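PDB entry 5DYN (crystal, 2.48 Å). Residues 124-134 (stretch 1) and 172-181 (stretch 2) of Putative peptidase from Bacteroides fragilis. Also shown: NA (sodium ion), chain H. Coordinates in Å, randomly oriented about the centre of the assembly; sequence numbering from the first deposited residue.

Stretch 1, residues 124-134: VATSKVLPRYI
Stretch 2, residues 172-181: GDYDSWREAF

Where two helical segments meet, polar side chains at the contact can pair with one another while helical backbones largely satisfy themselves. The pairing of residues 124-134 with 172-181 in this putative peptidase illustrates the principle, with 341 Å² buried, both sides summed. The second stretch is helical throughout, with phi/psi near -65/-40. The first enters as a helix begun earlier in the chain, has phi/psi of -79/-15 at Lys 128 and -103/-55 at Val 129, and is helical over 130-133 before Ile 134 leaves helical values at -130/77.

The register runs antiparallel: Ala 125 CA lies 5.4 Å from Trp 177 CA, and Val 129 CA lies 7.1 Å from Asp 173 CA. The close approach is made at Ala 125, whose CB points toward the partner and meets Ala 180 CB at 3.6 Å and Trp 177 CD1 at 3.8 Å. Val 129 (chi1 t) continues the apolar strip, its CG2 4.0 Å from Trp 177 CD1.

Trp 177 (chi1 180°, chi2 92°) directs its indole edge at the first stretch. There its one side-chain donor is satisfied: Trp 177 NE1 gives a hydrogen bond to Thr 126 OG1 at 3.1 Å, with a nearly straight N-H...O angle of 166°. Thr 126 takes chi1 m, and its hydroxyl lies near the plane of the indole ring, where an N-H can reach it. OG1 also bonds to a residue just outside the stretches.

At the other end, Asp 173 (chi1 -78°, chi2 -19°) gathers two partners on a single oxygen. Tyr 133 (chi1 -72°, chi2 90°) donates OH to Asp 173 OD2 across a very short 2.3 Å, the oxygen lying near the plane of the phenol ring. Arg 132, extended with chi1 through chi3 all t, brings NH2 to 3.0 Å from the same Asp 173 OD2. This is a salt bridge of charges alone: the oxygen sits over one face of the guanidinium, so no N-H points at it, and proximity does not amount to a hydrogen bond.

The backbone needs little from across the contact. Trp 177 N bonds to Asp 173 O at 3.1 Å, and Leu 130 N to Thr 126 O at 3.0 Å, carrying hydrogen bonding through the turn. Ser 127 (chi1 p), facing away, returns OG to Val 124 O at 2.5 Å. Ala 180 O binds the sodium ion NA at 2.6 Å, with another ligand from elsewhere in the structure.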

ATOM      1  N   VAL B 124       6.843  20.030   2.741  1.00 35.62           N
ATOM      2  CA  VAL B 124       7.498  21.301   3.021  1.00 36.22           C
ATOM      3  C   VAL B 124       9.007  21.103   3.074  1.00 35.01           C
ATOM      4  O   VAL B 124       9.760  21.822   2.419  1.00 35.88           O
ATOM      5  CB  VAL B 124       7.011  21.919   4.351  1.00 40.67           C
ATOM      6  CG1 VAL B 124       7.787  23.189   4.666  1.00 35.75           C
ATOM      7  CG2 VAL B 124       5.521  22.209   4.291  1.00 27.50           C
ATOM      8  N   ALA B 125       9.434  20.113   3.851  1.00 36.15           N
ATOM      9  CA  ALA B 125      10.846  19.789   3.995  1.00 34.62           C
ATOM     10  C   ALA B 125      11.495  19.495   2.650  1.00 38.88           C
ATOM     11  O   ALA B 125      12.604  19.953   2.370  1.00 38.91           O
ATOM     12  CB  ALA B 125      11.021  18.604   4.925  1.00 30.48           C
ATOM     13  N   THR B 126      10.795  18.731   1.818  1.00 37.69           N
ATOM     14  CA  THR B 126      11.325  18.329   0.522  1.00 38.09           C
ATOM     15  C   THR B 126      11.429  19.519  -0.430  1.00 39.76           C
ATOM     16  O   THR B 126      12.366  19.605  -1.227  1.00 35.30           O
ATOM     17  CB  THR B 126      10.456  17.230  -0.113  1.00 35.63           C
ATOM     18  OG1 THR B 126      10.244  16.181   0.842  1.00 36.94           O
ATOM     19  CG2 THR B 126      11.133  16.658  -1.333  1.00 31.15           C
ATOM     20  N   SER B 127      10.478  20.447  -0.331  1.00 37.18           N
ATOM     21  CA  SER B 127      10.479  21.635  -1.182  1.00 38.51           C
ATOM     22  C   SER B 127      11.665  22.551  -0.885  1.00 33.82           C
ATOM     23  O   SER B 127      12.056  23.354  -1.725  1.00 37.43           O
ATOM     24  CB  SER B 127       9.168  22.411  -1.031  1.00 32.69           C
ATOM     25  OG  SER B 127       9.035  22.939   0.275  1.00 37.31           O
ATOM     26  N   LYS B 128      12.234  22.427   0.310  1.00 39.84           N
ATOM     27  CA  LYS B 128      13.413  23.206   0.679  1.00 35.43           C
ATOM     28  C   LYS B 128      14.677  22.601   0.072  1.00 36.28           C
ATOM     29  O   LYS B 128      15.723  23.245   0.020  1.00 47.48           O
ATOM     30  CB  LYS B 128      13.555  23.287   2.202  1.00 38.60           C
ATOM     31  CG  LYS B 128      12.399  23.981   2.910  1.00 41.72           C
ATOM     32  CD  LYS B 128      12.580  23.967   4.425  1.00 42.08           C
ATOM     33  CE  LYS B 128      11.690  25.009   5.099  1.00 57.22           C
ATOM     34  NZ  LYS B 128      11.898  25.075   6.577  1.00 58.37           N
ATOM     35  N   VAL B 129      14.575  21.359  -0.387  1.00 35.98           N
ATOM     36  CA  VAL B 129      15.735  20.629  -0.888  1.00 34.41           C
ATOM     37  C   VAL B 129      15.798  20.571  -2.412  1.00 38.55           C
ATOM     38  O   VAL B 129      16.793  20.973  -3.015  1.00 42.39           O
ATOM     39  CB  VAL B 129      15.754  19.184  -0.351  1.00 36.67           C
ATOM     40  CG1 VAL B 129      16.880  18.390  -0.997  1.00 38.21           C
ATOM     41  CG2 VAL B 129      15.882  19.178   1.167  1.00 29.52           C
ATOM     42  N   LEU B 130      14.726  20.072  -3.021  1.00 35.34           N
ATOM     43  CA  LEU B 130      14.708  19.732  -4.446  1.00 37.68           C
ATOM     44  C   LEU B 130      15.122  20.850  -5.422  1.00 40.06           C
ATOM     45  O   LEU B 130      15.974  20.615  -6.278  1.00 35.72           O
ATOM     46  CB  LEU B 130      13.318  19.208  -4.826  1.00 32.16           C
ATOM     47  CG  LEU B 130      13.145  17.689  -4.828  1.00 35.75           C
ATOM     48  CD1 LEU B 130      13.872  17.050  -3.657  1.00 35.89           C
ATOM     49  CD2 LEU B 130      11.667  17.322  -4.809  1.00 29.95           C
ATOM     50  N   PRO B 131      14.526  22.057  -5.317  1.00 39.87           N
ATOM     51  CA  PRO B 131      14.937  23.079  -6.289  1.00 35.80           C
ATOM     52  C   PRO B 131      16.395  23.479  -6.114  1.00 36.91           C
ATOM     53  O   PRO B 131      17.078  23.815  -7.078  1.00 41.55           O
ATOM     54  CB  PRO B 131      14.013  24.265  -5.976  1.00 33.88           C
ATOM     55  CG  PRO B 131      12.894  23.695  -5.168  1.00 38.12           C
ATOM     56  CD  PRO B 131      13.495  22.569  -4.397  1.00 32.82           C
ATOM     57  N   ARG B 132      16.856  23.421  -4.872  1.00 41.68           N
ATOM     58  CA  ARG B 132      18.189  23.867  -4.495  1.00 38.36           C
ATOM     59  C   ARG B 132      19.286  22.917  -4.974  1.00 45.21           C
ATOM     60  O   ARG B 132      20.409  23.344  -5.253  1.00 48.28           O
ATOM     61  CB  ARG B 132      18.245  24.027  -2.974  1.00 42.98           C
ATOM     62  CG  ARG B 132      19.506  24.644  -2.414  1.00 48.93           C
ATOM     63  CD  ARG B 132      19.245  25.110  -0.989  1.00 54.59           C
ATOM     64  NE  ARG B 132      20.458  25.170  -0.179  1.00 52.87           N
ATOM     65  CZ  ARG B 132      20.464  25.410   1.128  1.00 59.79           C
ATOM     66  NH1 ARG B 132      19.320  25.611   1.770  1.00 68.58           N
ATOM     67  NH2 ARG B 132      21.609  25.442   1.796  1.00 52.73           N
ATOM     68  N   TYR B 133      18.961  21.631  -5.079  1.00 41.52           N
ATOM     69  CA  TYR B 133      19.962  20.622  -5.418  1.00 36.37           C
ATOM     70  C   TYR B 133      19.697  19.950  -6.760  1.00 34.83           C
ATOM     71  O   TYR B 133      20.436  19.056  -7.168  1.00 36.88           O
ATOM     72  CB  TYR B 133      20.039  19.565  -4.316  1.00 37.66           C
ATOM     73  CG  TYR B 133      20.679  20.075  -3.049  1.00 37.53           C
ATOM     74  CD1 TYR B 133      19.913  20.652  -2.046  1.00 32.85           C
ATOM     75  CD2 TYR B 133      22.054  19.994  -2.861  1.00 33.59           C
ATOM     76  CE1 TYR B 133      20.493  21.124  -0.890  1.00 36.62           C
ATOM     77  CE2 TYR B 133      22.644  20.464  -1.708  1.00 33.93           C
ATOM     78  CZ  TYR B 133      21.859  21.029  -0.724  1.00 38.41           C
ATOM     79  OH  TYR B 133      22.438  21.502   0.431  1.00 36.80           O
ATOM     80  N   ILE B 134      18.636  20.372  -7.435  1.00 35.75           N
ATOM     81  CA  ILE B 134      18.332  19.875  -8.772  1.00 36.15           C
ATOM     82  C   ILE B 134      18.073  21.070  -9.681  1.00 39.88           C
ATOM     83  O   ILE B 134      16.928  21.399  -9.995  1.00 37.94           O
ATOM     84  CB  ILE B 134      17.118  18.924  -8.775  1.00 38.47           C
ATOM     85  CG1 ILE B 134      17.255  17.874  -7.670  1.00 32.33           C
ATOM     86  CG2 ILE B 134      16.965  18.252 -10.134  1.00 34.00           C
ATOM     87  CD1 ILE B 134      16.072  16.946  -7.563  1.00 31.58           C
ATOM     88  N   GLY B 172      24.236  19.200   5.726  1.00 39.13           N
ATOM     89  CA  GLY B 172      23.373  19.726   6.768  1.00 33.64           C
ATOM     90  C   GLY B 172      21.925  19.850   6.334  1.00 41.18           C
ATOM     91  O   GLY B 172      21.016  19.795   7.162  1.00 43.03           O
ATOM     92  N   ASP B 173      21.708  20.022   5.032  1.00 39.35           N
ATOM     93  CA  ASP B 173      20.354  20.089   4.495  1.00 36.16           C
ATOM     94  C   ASP B 173      19.677  18.732   4.580  1.00 37.71           C
ATOM     95  O   ASP B 173      18.460  18.648   4.742  1.00 37.42           O
ATOM     96  CB  ASP B 173      20.364  20.576   3.049  1.00 35.99           C
ATOM     97  CG  ASP B 173      20.548  22.070   2.946  1.00 46.37           C
ATOM     98  OD1 ASP B 173      20.300  22.763   3.955  1.00 39.19           O
ATOM     99  OD2 ASP B 173      20.935  22.552   1.861  1.00 46.04           O
ATOM    100  N   TYR B 174      20.467  17.669   4.468  1.00 33.39           N
ATOM    101  CA  TYR B 174      19.929  16.330   4.620  1.00 36.38           C
ATOM    102  C   TYR B 174      19.415  16.129   6.038  1.00 39.92           C
ATOM    103  O   TYR B 174      18.298  15.653   6.235  1.00 39.41           O
ATOM    104  CB  TYR B 174      20.973  15.264   4.285  1.00 35.86           C
ATOM    105  CG  TYR B 174      20.501  13.871   4.638  1.00 36.31           C
ATOM    106  CD1 TYR B 174      19.515  13.239   3.884  1.00 33.18           C
ATOM    107  CD2 TYR B 174      21.018  13.199   5.735  1.00 32.19           C
ATOM    108  CE1 TYR B 174      19.068  11.973   4.211  1.00 31.04           C
ATOM    109  CE2 TYR B 174      20.580  11.933   6.068  1.00 37.39           C
ATOM    110  CZ  TYR B 174      19.605  11.324   5.304  1.00 42.85           C
ATOM    111  OH  TYR B 174      19.168  10.060   5.639  1.00 40.47           O
ATOM    112  N   ASP B 175      20.238  16.499   7.019  1.00 41.94           N
ATOM    113  CA  ASP B 175      19.890  16.345   8.428  1.00 36.40           C
ATOM    114  C   ASP B 175      18.585  17.049   8.767  1.00 41.36           C
ATOM    115  O   ASP B 175      17.757  16.514   9.503  1.00 45.71           O
ATOM    116  CB  ASP B 175      21.013  16.879   9.316  1.00 35.82           C
ATOM    117  CG  ASP B 175      22.324  16.158   9.087  1.00 42.03           C
ATOM    118  OD1 ASP B 175      22.289  15.000   8.620  1.00 44.22           O
ATOM    119  OD2 ASP B 175      23.388  16.743   9.377  1.00 48.00           O
ATOM    120  N   SER B 176      18.409  18.249   8.224  1.00 41.17           N
ATOM    121  CA  SER B 176      17.181  19.007   8.418  1.00 39.50           C
ATOM    122  C   SER B 176      16.005  18.250   7.826  1.00 42.51           C
ATOM    123  O   SER B 176      14.980  18.065   8.481  1.00 46.16           O
ATOM    124  CB  SER B 176      17.290  20.394   7.786  1.00 38.47           C
ATOM    125  OG  SER B 176      18.226  21.196   8.483  1.00 47.31           O
ATOM    126  N   TRP B 177      16.168  17.808   6.582  1.00 38.92           N
ATOM    127  CA  TRP B 177      15.139  17.036   5.899  1.00 36.64           C
ATOM    128  C   TRP B 177      14.884  15.718   6.620  1.00 37.64           C
ATOM    129  O   TRP B 177      13.738  15.292   6.771  1.00 33.32           O
ATOM    130  CB  TRP B 177      15.537  16.773   4.446  1.00 35.21           C
ATOM    131  CG  TRP B 177      14.524  15.975   3.690  1.00 32.87           C
ATOM    132  CD1 TRP B 177      13.488  16.460   2.950  1.00 37.76           C
ATOM    133  CD2 TRP B 177      14.445  14.546   3.604  1.00 35.52           C
ATOM    134  NE1 TRP B 177      12.767  15.424   2.407  1.00 41.10           N
ATOM    135  CE2 TRP B 177      13.334  14.238   2.795  1.00 39.37           C
ATOM    136  CE3 TRP B 177      15.205  13.498   4.136  1.00 31.03           C
ATOM    137  CZ2 TRP B 177      12.964  12.925   2.500  1.00 34.08           C
ATOM    138  CZ3 TRP B 177      14.837  12.195   3.843  1.00 34.19           C
ATOM    139  CH2 TRP B 177      13.727  11.921   3.033  1.00 36.37           C
ATOM    140  N   ARG B 178      15.965  15.085   7.065  1.00 40.32           N
ATOM    141  CA  ARG B 178      15.895  13.806   7.760  1.00 35.95           C
ATOM    142  C   ARG B 178      15.066  13.896   9.041  1.00 41.03           C
ATOM    143  O   ARG B 178      14.401  12.934   9.428  1.00 39.17           O
ATOM    144  CB  ARG B 178      17.308  13.310   8.077  1.00 38.86           C
ATOM    145  CG  ARG B 178      17.359  12.037   8.890  1.00 41.94           C
ATOM    146  CD  ARG B 178      16.652  10.897   8.187  1.00 37.35           C
ATOM    147  NE  ARG B 178      16.775   9.659   8.949  1.00 47.05           N
ATOM    148  CZ  ARG B 178      17.793   8.812   8.833  1.00 45.70           C
ATOM    149  NH1 ARG B 178      18.776   9.066   7.979  1.00 33.29           N
ATOM    150  NH2 ARG B 178      17.826   7.710   9.568  1.00 49.49           N
ATOM    151  N   GLU B 179      15.105  15.058   9.689  1.00 42.79           N
ATOM    152  CA  GLU B 179      14.308  15.294  10.889  1.00 48.80           C
ATOM    153  C   GLU B 179      12.819  15.180  10.582  1.00 46.39           C
ATOM    154  O   GLU B 179      12.056  14.599  11.354  1.00 44.28           O
ATOM    155  CB  GLU B 179      14.614  16.671  11.487  1.00 47.48           C
ATOM    156  CG  GLU B 179      15.989  16.781  12.131  1.00 58.26           C
ATOM    157  CD  GLU B 179      16.199  18.101  12.851  1.00 70.70           C
ATOM    158  OE1 GLU B 179      15.876  19.160  12.272  1.00 65.15           O
ATOM    159  OE2 GLU B 179      16.686  18.076  14.002  1.00 75.67           O
ATOM    160  N   ALA B 180      12.416  15.737   9.446  1.00 42.10           N
ATOM    161  CA  ALA B 180      11.018  15.708   9.041  1.00 42.68           C
ATOM    162  C   ALA B 180      10.603  14.316   8.583  1.00 43.25           C
ATOM    163  O   ALA B 180       9.462  13.904   8.789  1.00 44.73           O
ATOM    164  CB  ALA B 180      10.768  16.721   7.942  1.00 33.83           C
ATOM    165  N   PHE B 181      11.533  13.595   7.962  1.00 36.15           N
ATOM    166  CA  PHE B 181      11.240  12.261   7.446  1.00 39.99           C
ATOM    167  C   PHE B 181      11.144  11.234   8.568  1.00 38.27           C
ATOM    168  O   PHE B 181      10.360  10.290   8.487  1.00 37.21           O
ATOM    169  CB  PHE B 181      12.301  11.824   6.432  1.00 40.70           C
ATOM    170  CG  PHE B 181      12.057  10.456   5.857  1.00 38.11           C
ATOM    171  CD1 PHE B 181      11.154  10.278   4.819  1.00 38.32           C
ATOM    172  CD2 PHE B 181      12.727   9.350   6.354  1.00 37.46           C
ATOM    173  CE1 PHE B 181      10.924   9.019   4.287  1.00 38.61           C
ATOM    174  CE2 PHE B 181      12.499   8.087   5.828  1.00 38.15           C
ATOM    175  CZ  PHE B 181      11.598   7.923   4.793  1.00 37.32           C
TER
HETATM  176 NA    NA H 403       7.377  15.383   9.229  1.00 53.64          NA